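Local coordinates for tyrocidine synthetase 3 (Brevibacillus brevis, PDB 2JGP), which probably joins a carrier-bound amino acid or peptide to the next one, forming a peptide bond during nonribosomal assembly of the antibiotic tyrocidine, at residues Gly129-Thr134 with Asp212-Phe217; Glu236-Tyr241 with Glu440-Pro445. One frame throughout, in Å; residues are numbered along the deposited sequence.

In the fold
Both contacts lie on the N-terminal lobe of the condensation domain, their centres about 12 Å apart; in interaction 2 one side, 440-445, is a segment crossing over from the C-terminal lobe. Interaction 1, only partly buried, joins a strand end and the turn leading into helix 133-146 to strand 213-220, through one backbone hydrogen bond, a weak hydroxyl bond and a leucine over a tyrosine face. Interaction 2 is more deeply buried and has no hydrogen bond between its segments: helix 227-241, which follows strand 213-220 in the chain, meets the loop through aliphatic and aromatic groups. Tyr241 connects the two, its OH probably bonded to Glu132 N, 2.9 Å away.

Interaction 1. Residues Gly129-Thr134 with Asp212-Phe217; sequences GKLERT and DRYVLF
Gly129 N donates to Asp212 O at 2.8 Å, with an N-H...O angle of 159°. The bond joins the last residue of strand 123-129 to the residue just before strand 213-220. The backbone of Gly129 adopts a conformation in which a beta carbon would collide with the carbonyl oxygen of Glu128. Beyond it the chain bends round the Tyr214 ring. Tyr214 CG lies anti to its own carbonyl carbon (chi1 -56°), and the phenol extends toward the turn, with Gly129 O in the ring plane at the edge, 3.7 Å from Tyr214 CE1. Tyr214 OH donates weakly to Lys130 O at 3.3 Å. Strands 123-129 and 213-220 are antiparallel neighbours in the sheet of the N-terminal half of the condensation domain, a chloramphenicol acetyltransferase-like fold, and Glu132 is the N-cap of helix 133-146, which follows the turn. Leu131 covers one face of the phenol: CD1 sits 3.9 Å from the ring centroid, 30° off the normal, as a CH-pi contact, while Leu131 CB approaches Tyr214 CE1 to 3.5 Å. On the more exposed side Lys130 bends at chi2 and chi3 across the Asp212 carboxylate. Its NZ remains 4.1 Å from Asp212 OD2, too long for a salt bridge, though the opposite charges probably attract.

Interaction 2. Residues Glu236-Tyr241 with Glu440-Pro445; sequences EWVQLY and EVMTLP
The rings of Tyr241 and Trp237 both meet the same methyl of Leu444, CD2, which comes to each of them obliquely. The methyl sits by the CD2-CE2 bond of the phenol, with Leu444 CD2 3.7 Å from Tyr241 CD2; the leucine and tyrosine side chains cross at about a right angle. The indole is the looser neighbour, with Trp237 CZ3 4.4 Å from Leu444 CD2, and it also meets the ring of Phe140 on helix 133-146. Tyr241 CG is anti to its backbone N (chi1 -173°), which places it on the side of the helix that faces Leu444. The tyrosine hydroxyl probably accepts a hydrogen bond from Glu132 N. The other methyl of Leu444, CD1, rests against both branches of Val238: CG1 at 3.5 Å and CG2 at 3.8 Å. Val238 CG1 also lies 4.0 Å from Thr443 O. Farther along the loop Met442 SD, placed by an extended chi2 (-171°), lies 4.0 Å from Val238 CG2. Val238, Met442 and Leu444 all touch Leu449 of strand 447-451 as well. The chain thus leaves strand 430-435 of the C-terminal sheet, packs on one side of the end of helix 227-241, and enters strand 447-451, which pairs antiparallel with strand 123-129 at the edge of the N-terminal sheet, a crossover of condensation domains with the chloramphenicol acetyltransferase-like fold.

Interaction 1. Residues Gly129-Thr134 with Asp212-Phe217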
ATOM      1  N   GLY A 129      23.080 -12.263 -21.290  1.00 68.79           N
ATOM      2  CA  GLY A 129      23.761 -11.296 -22.145  1.00 68.88           C
ATOM      3  C   GLY A 129      25.179 -11.056 -21.664  1.00 68.91           C
ATOM      4  O   GLY A 129      25.682 -11.787 -20.811  1.00 68.70           O
ATOM      5  N   LYS A 130      25.815 -10.014 -22.193  1.00 69.05           N
ATOM      6  CA  LYS A 130      27.240  -9.776 -21.948  1.00 69.18           C
ATOM      7  C   LYS A 130      27.535  -9.485 -20.474  1.00 69.10           C
ATOM      8  O   LYS A 130      28.255 -10.250 -19.827  1.00 69.59           O
ATOM      9  CB  LYS A 130      27.764  -8.643 -22.842  1.00 69.25           C
ATOM     10  CG  LYS A 130      27.581  -8.875 -24.343  1.00 69.59           C
ATOM     11  CD  LYS A 130      28.236 -10.166 -24.848  1.00 69.98           C
ATOM     12  CE  LYS A 130      29.757 -10.120 -24.754  1.00 70.01           C
ATOM     13  NZ  LYS A 130      30.387 -11.281 -25.440  1.00 69.87           N
ATOM     14  N   LEU A 131      26.970  -8.388 -19.968  1.00 68.67           N
ATOM     15  CA  LEU A 131      27.055  -7.975 -18.554  1.00 68.29           C
ATOM     16  C   LEU A 131      28.485  -7.758 -18.031  1.00 67.93           C
ATOM     17  O   LEU A 131      29.306  -8.676 -18.041  1.00 68.01           O
ATOM     18  CB  LEU A 131      26.307  -8.968 -17.645  1.00 68.18           C
ATOM     19  CG  LEU A 131      25.333  -8.383 -16.609  1.00 68.52           C
ATOM     20  CD1 LEU A 131      25.195  -9.321 -15.412  1.00 67.51           C
ATOM     21  CD2 LEU A 131      25.734  -6.986 -16.138  1.00 68.57           C
ATOM     22  N   GLU A 132      28.767  -6.543 -17.565  1.00 67.44           N
ATOM     23  CA  GLU A 132      30.059  -6.209 -16.965  1.00 67.20           C
ATOM     24  C   GLU A 132      29.912  -6.100 -15.456  1.00 66.98           C
ATOM     25  O   GLU A 132      29.153  -5.260 -14.967  1.00 66.62           O
ATOM     26  CB  GLU A 132      30.581  -4.884 -17.513  1.00 67.30           C
ATOM     27  CG  GLU A 132      30.834  -4.884 -19.010  1.00 67.62           C
ATOM     28  CD  GLU A 132      31.416  -3.574 -19.499  1.00 68.27           C
ATOM     29  OE1 GLU A 132      31.070  -3.152 -20.623  1.00 68.67           O
ATOM     30  OE2 GLU A 132      32.215  -2.960 -18.757  1.00 68.80           O
ATOM     31  N   ARG A 133      30.644  -6.936 -14.720  1.00 66.63           N
ATOM     32  CA  ARG A 133      30.490  -6.998 -13.268  1.00 66.60           C
ATOM     33  C   ARG A 133      30.850  -5.683 -12.569  1.00 66.30           C
ATOM     34  O   ARG A 133      30.205  -5.311 -11.587  1.00 66.25           O
ATOM     35  CB  ARG A 133      31.265  -8.180 -12.661  1.00 66.72           C
ATOM     36  CG  ARG A 133      32.785  -8.142 -12.808  1.00 67.61           C
ATOM     37  CD  ARG A 133      33.459  -8.788 -11.602  1.00 69.05           C
ATOM     38  NE  ARG A 133      34.917  -8.807 -11.711  1.00 69.84           N
ATOM     39  CZ  ARG A 133      35.624  -9.705 -12.397  1.00 70.94           C
ATOM     40  NH1 ARG A 133      35.020 -10.685 -13.070  1.00 71.46           N
ATOM     41  NH2 ARG A 133      36.953  -9.617 -12.420  1.00 71.06           N
ATOM     42  N   THR A 134      31.852  -4.972 -13.081  1.00 65.86           N
ATOM     43  CA  THR A 134      32.261  -3.699 -12.487  1.00 65.75           C
ATOM     44  C   THR A 134      31.195  -2.612 -12.672  1.00 65.43           C
ATOM     45  O   THR A 134      30.987  -1.787 -11.776  1.00 65.33           O
ATOM     46  CB  THR A 134      33.605  -3.205 -13.053  1.00 65.79           C
ATOM     47  OG1 THR A 134      33.526  -3.112 -14.481  1.00 66.75           O
ATOM     48  CG2 THR A 134      34.731  -4.162 -12.666  1.00 65.74           C
ATOM     49  N   ASP A 212      27.231 -16.436 -20.857  1.00 62.34           N
ATOM     50  CA  ASP A 212      26.632 -15.098 -20.800  1.00 62.27           C
ATOM     51  C   ASP A 212      25.363 -15.153 -19.951  1.00 62.02           C
ATOM     52  O   ASP A 212      24.328 -14.607 -20.323  1.00 61.53           O
ATOM     53  CB  ASP A 212      26.315 -14.577 -22.219  1.00 62.43           C
ATOM     54  CG  ASP A 212      27.520 -13.936 -22.907  1.00 62.72           C
ATOM     55  OD1 ASP A 212      28.363 -13.311 -22.229  1.00 63.43           O
ATOM     56  OD2 ASP A 212      27.611 -14.043 -24.145  1.00 64.09           O
ATOM     57  N   ARG A 213      25.456 -15.822 -18.802  1.00 61.94           N
ATOM     58  CA  ARG A 213      24.305 -16.045 -17.938  1.00 61.84           C
ATOM     59  C   ARG A 213      24.690 -15.732 -16.500  1.00 61.53           C
ATOM     60  O   ARG A 213      25.675 -16.266 -15.989  1.00 61.38           O
ATOM     61  CB  ARG A 213      23.816 -17.493 -18.033  1.00 61.98           C
ATOM     62  CG  ARG A 213      23.494 -17.984 -19.450  1.00 63.38           C
ATOM     63  CD  ARG A 213      22.079 -18.535 -19.523  1.00 64.79           C
ATOM     64  NE  ARG A 213      21.874 -19.656 -18.609  1.00 66.14           N
ATOM     65  CZ  ARG A 213      20.717 -19.969 -18.024  1.00 66.97           C
ATOM     66  NH1 ARG A 213      19.617 -19.249 -18.224  1.00 67.24           N
ATOM     67  NH2 ARG A 213      20.663 -21.015 -17.214  1.00 67.50           N
ATOM     68  N   TYR A 214      23.906 -14.865 -15.865  1.00 61.31           N
ATOM     69  CA  TYR A 214      24.160 -14.429 -14.498  1.00 61.16           C
ATOM     70  C   TYR A 214      22.866 -14.414 -13.690  1.00 61.16           C
ATOM     71  O   TYR A 214      21.781 -14.216 -14.242  1.00 61.37           O
ATOM     72  CB  TYR A 214      24.753 -13.019 -14.491  1.00 60.88           C
ATOM     73  CG  TYR A 214      26.017 -12.842 -15.304  1.00 60.81           C
ATOM     74  CD1 TYR A 214      25.960 -12.534 -16.657  1.00 60.58           C
ATOM     75  CD2 TYR A 214      27.270 -12.953 -14.709  1.00 60.98           C
ATOM     76  CE1 TYR A 214      27.123 -12.362 -17.408  1.00 60.79           C
ATOM     77  CE2 TYR A 214      28.430 -12.779 -15.442  1.00 59.62           C
ATOM     78  CZ  TYR A 214      28.351 -12.484 -16.792  1.00 60.59           C
ATOM     79  OH  TYR A 214      29.505 -12.313 -17.517  1.00 58.37           O
ATOM     80  N   VAL A 215      22.988 -14.623 -12.383  1.00 61.26           N
ATOM     81  CA  VAL A 215      21.885 -14.372 -11.457  1.00 61.13           C
ATOM     82  C   VAL A 215      22.288 -13.242 -10.523  1.00 61.41           C
ATOM     83  O   VAL A 215      23.309 -13.331  -9.847  1.00 61.51           O
ATOM     84  CB  VAL A 215      21.520 -15.616 -10.628  1.00 61.12           C
ATOM     85  CG1 VAL A 215      20.439 -15.270  -9.593  1.00 60.30           C
ATOM     86  CG2 VAL A 215      21.049 -16.731 -11.545  1.00 60.45           C
ATOM     87  N   LEU A 216      21.498 -12.173 -10.515  1.00 61.63           N
ATOM     88  CA  LEU A 216      21.729 -11.049  -9.613  1.00 61.70           C
ATOM     89  C   LEU A 216      20.871 -11.224  -8.374  1.00 61.60           C
ATOM     90  O   LEU A 216      19.644 -11.170  -8.447  1.00 61.74           O
ATOM     91  CB  LEU A 216      21.390  -9.722 -10.296  1.00 61.84           C
ATOM     92  CG  LEU A 216      21.719  -8.438  -9.525  1.00 62.46           C
ATOM     93  CD1 LEU A 216      23.232  -8.306  -9.327  1.00 63.16           C
ATOM     94  CD2 LEU A 216      21.164  -7.229 -10.259  1.00 62.90           C
ATOM     95  N   PHE A 217      21.522 -11.431  -7.236  1.00 61.75           N
ATOM     96  CA  PHE A 217      20.828 -11.525  -5.959  1.00 61.65           C
ATOM     97  C   PHE A 217      20.948 -10.201  -5.219  1.00 61.87           C
ATOM     98  O   PHE A 217      22.054  -9.706  -5.010  1.00 61.75           O
ATOM     99  CB  PHE A 217      21.420 -12.652  -5.109  1.00 61.67           C
ATOM    100  CG  PHE A 217      20.925 -12.652  -3.693  1.00 61.03           C
ATOM    101  CD1 PHE A 217      19.758 -13.317  -3.354  1.00 60.33           C
ATOM    102  CD2 PHE A 217      21.626 -11.971  -2.695  1.00 61.41           C
ATOM    103  CE1 PHE A 217      19.286 -13.303  -2.040  1.00 60.92           C
ATOM    104  CE2 PHE A 217      21.161 -11.959  -1.384  1.00 61.50           C
ATOM    105  CZ  PHE A 217      19.990 -12.623  -1.058  1.00 60.64           C
TER

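Interaction 2. Residues Glu236-Tyr241 with Glu440-Pro445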
ATOM      1  N   GLU A 236      15.916   2.278 -11.747  1.00 63.52           N
ATOM      2  CA  GLU A 236      17.031   3.221 -11.719  1.00 63.90           C
ATOM      3  C   GLU A 236      18.383   2.532 -11.863  1.00 64.11           C
ATOM      4  O   GLU A 236      19.319   3.116 -12.406  1.00 64.22           O
ATOM      5  CB  GLU A 236      16.985   4.073 -10.453  1.00 64.03           C
ATOM      6  CG  GLU A 236      15.775   4.992 -10.413  1.00 64.14           C
ATOM      7  CD  GLU A 236      15.841   6.016  -9.312  1.00 64.99           C
ATOM      8  OE1 GLU A 236      16.745   5.922  -8.463  1.00 65.65           O
ATOM      9  OE2 GLU A 236      14.977   6.916  -9.292  1.00 66.32           O
ATOM     10  N   TRP A 237      18.485   1.294 -11.381  1.00 64.33           N
ATOM     11  CA  TRP A 237      19.692   0.498 -11.579  1.00 64.48           C
ATOM     12  C   TRP A 237      19.927   0.271 -13.078  1.00 64.35           C
ATOM     13  O   TRP A 237      21.037   0.467 -13.580  1.00 64.18           O
ATOM     14  CB  TRP A 237      19.593  -0.846 -10.848  1.00 64.53           C
ATOM     15  CG  TRP A 237      20.811  -1.684 -11.051  1.00 65.22           C
ATOM     16  CD1 TRP A 237      21.979  -1.605 -10.361  1.00 65.12           C
ATOM     17  CD2 TRP A 237      20.996  -2.701 -12.045  1.00 65.39           C
ATOM     18  NE1 TRP A 237      22.885  -2.516 -10.856  1.00 65.82           N
ATOM     19  CE2 TRP A 237      22.305  -3.201 -11.890  1.00 65.51           C
ATOM     20  CE3 TRP A 237      20.182  -3.238 -13.050  1.00 65.62           C
ATOM     21  CZ2 TRP A 237      22.820  -4.216 -12.699  1.00 65.19           C
ATOM     22  CZ3 TRP A 237      20.695  -4.252 -13.854  1.00 65.16           C
ATOM     23  CH2 TRP A 237      22.003  -4.727 -13.672  1.00 64.93           C
ATOM     24  N   VAL A 238      18.869  -0.134 -13.780  1.00 64.33           N
ATOM     25  CA  VAL A 238      18.904  -0.337 -15.232  1.00 64.45           C
ATOM     26  C   VAL A 238      19.314   0.937 -15.973  1.00 64.52           C
ATOM     27  O   VAL A 238      20.139   0.892 -16.894  1.00 64.46           O
ATOM     28  CB  VAL A 238      17.522  -0.814 -15.760  1.00 64.54           C
ATOM     29  CG1 VAL A 238      17.450  -0.729 -17.281  1.00 64.49           C
ATOM     30  CG2 VAL A 238      17.240  -2.236 -15.286  1.00 64.46           C
ATOM     31  N   GLN A 239      18.735   2.065 -15.571  1.00 64.50           N
ATOM     32  CA  GLN A 239      19.069   3.365 -16.160  1.00 64.45           C
ATOM     33  C   GLN A 239      20.523   3.759 -15.882  1.00 64.56           C
ATOM     34  O   GLN A 239      21.244   4.171 -16.795  1.00 64.23           O
ATOM     35  CB  GLN A 239      18.123   4.454 -15.637  1.00 64.34           C
ATOM     36  CG  GLN A 239      16.720   4.395 -16.226  1.00 64.75           C
ATOM     37  CD  GLN A 239      15.756   5.342 -15.533  1.00 65.45           C
ATOM     38  OE1 GLN A 239      15.339   5.099 -14.401  1.00 67.46           O
ATOM     39  NE2 GLN A 239      15.396   6.426 -16.210  1.00 67.00           N
ATOM     40  N   LEU A 240      20.945   3.626 -14.625  1.00 64.74           N
ATOM     41  CA  LEU A 240      22.318   3.963 -14.224  1.00 65.07           C
ATOM     42  C   LEU A 240      23.366   3.089 -14.913  1.00 65.48           C
ATOM     43  O   LEU A 240      24.423   3.588 -15.306  1.00 65.50           O
ATOM     44  CB  LEU A 240      22.484   3.871 -12.705  1.00 64.93           C
ATOM     45  CG  LEU A 240      21.800   4.986 -11.906  1.00 64.83           C
ATOM     46  CD1 LEU A 240      21.726   4.615 -10.425  1.00 64.31           C
ATOM     47  CD2 LEU A 240      22.499   6.329 -12.108  1.00 63.34           C
ATOM     48  N   TYR A 241      23.071   1.797 -15.063  1.00 65.94           N
ATOM     49  CA  TYR A 241      23.946   0.882 -15.802  1.00 66.46           C
ATOM     50  C   TYR A 241      24.150   1.351 -17.248  1.00 67.02           C
ATOM     51  O   TYR A 241      25.239   1.201 -17.805  1.00 67.19           O
ATOM     52  CB  TYR A 241      23.382  -0.543 -15.787  1.00 66.28           C
ATOM     53  CG  TYR A 241      24.306  -1.584 -16.397  1.00 66.02           C
ATOM     54  CD1 TYR A 241      25.151  -2.354 -15.594  1.00 65.87           C
ATOM     55  CD2 TYR A 241      24.336  -1.803 -17.775  1.00 66.08           C
ATOM     56  CE1 TYR A 241      26.000  -3.309 -16.149  1.00 65.93           C
ATOM     57  CE2 TYR A 241      25.179  -2.752 -18.336  1.00 65.95           C
ATOM     58  CZ  TYR A 241      26.008  -3.503 -17.518  1.00 65.78           C
ATOM     59  OH  TYR A 241      26.844  -4.450 -18.074  1.00 65.35           O
ATOM     60  N   GLU A 440       7.580  -8.980 -17.626  1.00 86.76           N
ATOM     61  CA  GLU A 440       8.475 -10.108 -17.354  1.00 86.90           C
ATOM     62  C   GLU A 440       9.900  -9.872 -17.887  1.00 86.91           C
ATOM     63  O   GLU A 440      10.810 -10.643 -17.573  1.00 86.97           O
ATOM     64  CB  GLU A 440       7.905 -11.402 -17.944  1.00 86.98           C
ATOM     65  CG  GLU A 440       6.543 -11.794 -17.372  1.00 87.23           C
ATOM     66  CD  GLU A 440       6.124 -13.218 -17.724  1.00 87.60           C
ATOM     67  OE1 GLU A 440       6.865 -13.910 -18.455  1.00 87.67           O
ATOM     68  OE2 GLU A 440       5.043 -13.644 -17.262  1.00 87.73           O
ATOM     69  N   VAL A 441      10.088  -8.824 -18.692  1.00 86.88           N
ATOM     70  CA  VAL A 441      11.418  -8.459 -19.201  1.00 86.80           C
ATOM     71  C   VAL A 441      11.485  -6.993 -19.654  1.00 86.69           C
ATOM     72  O   VAL A 441      10.797  -6.597 -20.600  1.00 86.81           O
ATOM     73  CB  VAL A 441      11.854  -9.383 -20.368  1.00 86.82           C
ATOM     74  CG1 VAL A 441      10.755  -9.487 -21.420  1.00 86.89           C
ATOM     75  CG2 VAL A 441      13.161  -8.893 -20.990  1.00 86.88           C
ATOM     76  N   MET A 442      12.316  -6.198 -18.975  1.00 86.42           N
ATOM     77  CA  MET A 442      12.460  -4.765 -19.282  1.00 86.15           C
ATOM     78  C   MET A 442      13.704  -4.448 -20.121  1.00 85.75           C
ATOM     79  O   MET A 442      13.799  -3.365 -20.700  1.00 85.80           O
ATOM     80  CB  MET A 442      12.438  -3.927 -17.997  1.00 86.22           C
ATOM     81  CG  MET A 442      13.642  -4.089 -17.081  1.00 86.45           C
ATOM     82  SD  MET A 442      13.376  -3.273 -15.493  1.00 86.77           S
ATOM     83  CE  MET A 442      12.112  -4.321 -14.775  1.00 86.82           C
ATOM     84  N   THR A 443      14.651  -5.386 -20.161  1.00 85.22           N
ATOM     85  CA  THR A 443      15.776  -5.377 -21.114  1.00 84.74           C
ATOM     86  C   THR A 443      16.859  -4.314 -20.885  1.00 84.20           C
ATOM     87  O   THR A 443      16.615  -3.249 -20.314  1.00 84.12           O
ATOM     88  CB  THR A 443      15.298  -5.279 -22.597  1.00 84.78           C
ATOM     89  OG1 THR A 443      14.833  -3.953 -22.883  1.00 84.77           O
ATOM     90  CG2 THR A 443      14.193  -6.292 -22.884  1.00 84.87           C
ATOM     91  N   LEU A 444      18.060  -4.645 -21.357  1.00 83.50           N
ATOM     92  CA  LEU A 444      19.221  -3.758 -21.359  1.00 82.92           C
ATOM     93  C   LEU A 444      19.785  -3.712 -22.783  1.00 82.36           C
ATOM     94  O   LEU A 444      19.367  -4.503 -23.632  1.00 82.33           O
ATOM     95  CB  LEU A 444      20.278  -4.279 -20.379  1.00 82.93           C
ATOM     96  CG  LEU A 444      20.339  -3.591 -19.015  1.00 82.93           C
ATOM     97  CD1 LEU A 444      19.021  -3.738 -18.280  1.00 83.11           C
ATOM     98  CD2 LEU A 444      21.484  -4.159 -18.188  1.00 82.94           C
ATOM     99  N   PRO A 445      20.724  -2.784 -23.058  1.00 81.63           N
ATOM    100  CA  PRO A 445      21.326  -2.721 -24.396  1.00 81.16           C
ATOM    101  C   PRO A 445      21.877  -4.057 -24.912  1.00 80.59           C
ATOM    102  O   PRO A 445      21.615  -4.422 -26.060  1.00 80.58           O
ATOM    103  CB  PRO A 445      22.467  -1.700 -24.227  1.00 81.19           C
ATOM    104  CG  PRO A 445      22.610  -1.481 -22.754  1.00 81.39           C
ATOM    105  CD  PRO A 445      21.260  -1.729 -22.181  1.00 81.61           C
TER